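Local atomic coordinates of N-acetylglucosaminidase (Paenibacillus barengoltzii, PDB entry 6INX), a protein that hydrolyses glycosidic bonds in N-acetylglucosamine-containing glycans as a family 18 glycoside hydrolase, probably by endo-type cleavage. Residues L24-H29 against L334-Y339. Sequence-based numbering, arbitrary orientation.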
# COMPACT_ATOMS: atom_id res chain seq x y z
N LEU A 24 32.10 -18.76 5.66
CA LEU A 24 32.34 -18.52 4.24
C LEU A 24 31.94 -19.72 3.40
O LEU A 24 31.46 -19.55 2.27
CB LEU A 24 33.81 -18.17 4.00
CG LEU A 24 34.25 -16.82 4.58
CD1 LEU A 24 35.77 -16.72 4.70
CD2 LEU A 24 33.72 -15.67 3.73
N LYS A 25 32.11 -20.94 3.93
CA LYS A 25 31.77 -22.13 3.17
C LYS A 25 30.26 -22.33 3.05
O LYS A 25 29.82 -23.11 2.20
CB LYS A 25 32.40 -23.36 3.81
CG LYS A 25 33.91 -23.44 3.66
CD LYS A 25 34.32 -24.47 2.62
CE LYS A 25 35.82 -24.44 2.38
NZ LYS A 25 36.20 -25.07 1.08
N LYS A 26 29.47 -21.64 3.87
CA LYS A 26 28.02 -21.74 3.80
C LYS A 26 27.40 -20.76 2.82
O LYS A 26 26.23 -20.92 2.46
CB LYS A 26 27.42 -21.53 5.20
CG LYS A 26 27.85 -22.60 6.19
CD LYS A 26 27.31 -22.36 7.58
CE LYS A 26 27.90 -23.37 8.57
NZ LYS A 26 27.57 -23.05 9.98
N LEU A 27 28.15 -19.76 2.38
CA LEU A 27 27.67 -18.75 1.46
C LEU A 27 28.10 -19.07 0.03
O LEU A 27 29.18 -19.64 -0.20
CB LEU A 27 28.23 -17.38 1.85
CG LEU A 27 27.84 -16.88 3.24
CD1 LEU A 27 28.69 -15.69 3.64
CD2 LEU A 27 26.37 -16.53 3.28
N THR A 28 27.25 -18.72 -0.92
CA THR A 28 27.67 -18.70 -2.32
C THR A 28 28.08 -17.31 -2.78
O THR A 28 28.92 -17.18 -3.67
CB THR A 28 26.57 -19.25 -3.24
OG1 THR A 28 25.43 -18.38 -3.22
CG2 THR A 28 26.14 -20.63 -2.79
N HIS A 29 27.51 -16.27 -2.16
CA HIS A 29 27.78 -14.89 -2.53
C HIS A 29 27.87 -14.03 -1.28
O HIS A 29 27.15 -14.26 -0.30
CB HIS A 29 26.64 -14.32 -3.39
CG HIS A 29 26.52 -14.94 -4.74
ND1 HIS A 29 26.05 -16.22 -4.93
CD2 HIS A 29 26.81 -14.45 -5.97
CE1 HIS A 29 26.05 -16.50 -6.23
NE2 HIS A 29 26.51 -15.44 -6.88
N LEU A 334 20.69 -17.97 12.21
CA LEU A 334 19.87 -17.69 11.04
C LEU A 334 20.60 -18.06 9.75
O LEU A 334 19.99 -18.63 8.83
CB LEU A 334 19.42 -16.23 11.05
CG LEU A 334 18.53 -15.80 12.21
CD1 LEU A 334 17.97 -14.40 11.97
CD2 LEU A 334 17.39 -16.80 12.43
N LEU A 335 21.90 -17.79 9.68
CA LEU A 335 22.68 -18.26 8.53
C LEU A 335 22.72 -19.79 8.48
O LEU A 335 22.60 -20.38 7.40
CB LEU A 335 24.09 -17.69 8.58
CG LEU A 335 25.07 -18.24 7.53
CD1 LEU A 335 24.51 -18.14 6.11
CD2 LEU A 335 26.40 -17.53 7.63
N ASP A 336 22.87 -20.45 9.63
CA ASP A 336 22.83 -21.91 9.64
C ASP A 336 21.50 -22.44 9.11
O ASP A 336 21.46 -23.38 8.31
CB ASP A 336 23.09 -22.42 11.06
CG ASP A 336 24.09 -23.54 11.09
OD1 ASP A 336 24.92 -23.63 10.17
OD2 ASP A 336 24.04 -24.35 12.04
N ALA A 337 20.39 -21.83 9.54
CA ALA A 337 19.07 -22.26 9.07
C ALA A 337 18.94 -22.10 7.56
O ALA A 337 18.37 -22.96 6.88
CB ALA A 337 17.98 -21.47 9.79
N LEU A 338 19.46 -20.99 7.02
CA LEU A 338 19.42 -20.77 5.58
C LEU A 338 20.26 -21.82 4.85
O LEU A 338 19.82 -22.42 3.86
CB LEU A 338 19.94 -19.36 5.27
CG LEU A 338 19.54 -18.73 3.95
CD1 LEU A 338 18.04 -18.64 3.89
CD2 LEU A 338 20.17 -17.34 3.85
N TYR A 339 21.48 -22.05 5.34
CA TYR A 339 22.36 -23.04 4.73
C TYR A 339 21.74 -24.43 4.75
O TYR A 339 21.79 -25.15 3.74
CB TYR A 339 23.70 -23.03 5.47
CG TYR A 339 24.65 -24.12 5.02
CD1 TYR A 339 25.26 -24.05 3.78
CD2 TYR A 339 24.94 -25.19 5.85
CE1 TYR A 339 26.13 -25.04 3.36
CE2 TYR A 339 25.81 -26.19 5.44
CZ TYR A 339 26.40 -26.10 4.19
OH TYR A 339 27.27 -27.09 3.78
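Lys26 meets both Tyr339 and Asp336, and illustrates how one long side chain can do apolar work along its stem and ionic work at its tip. It stands at the third position of a type I turn from Leu24 to Leu27, and its chain is extended beyond CG, running at about a right angle to the tyrosine. CG of Lys26 sits over the centre of one face of the Tyr339 ring, 3.8 Å from its centroid, a CH-pi contact, while Lys26 CB lies 3.6 Å from Tyr339 CD1. With CG of Tyr339 anti to its backbone N (chi1 174°), the ring is carried toward the turn, and chi2 of 71° turns its face to the lysine. At the far end NZ of Lys26 forms a salt bridge of 2.7 Å with OD1 of Asp336, reaching the oxygen from above the carboxylate plane; Glu22 provides a second carboxylate for the same ammonium. An alanine here would probably leave Asp336 and Glu22 without their shared cation and take from the tyrosine face the CG methylene over its centre, CB alone remaining beside CD1. Deeper in, Leu27 CD2 touches Leu335 CD1 at 3.7 Å, and both leucines also rest on Phe323. The contact thus joins the loop between helix 21-24 and strand 29-38 to helix 333-341, outside adjoining parallel strands 6-12 and 320-324 of the TIM barrel; Leu338 packs on both strands and on helix 303-316.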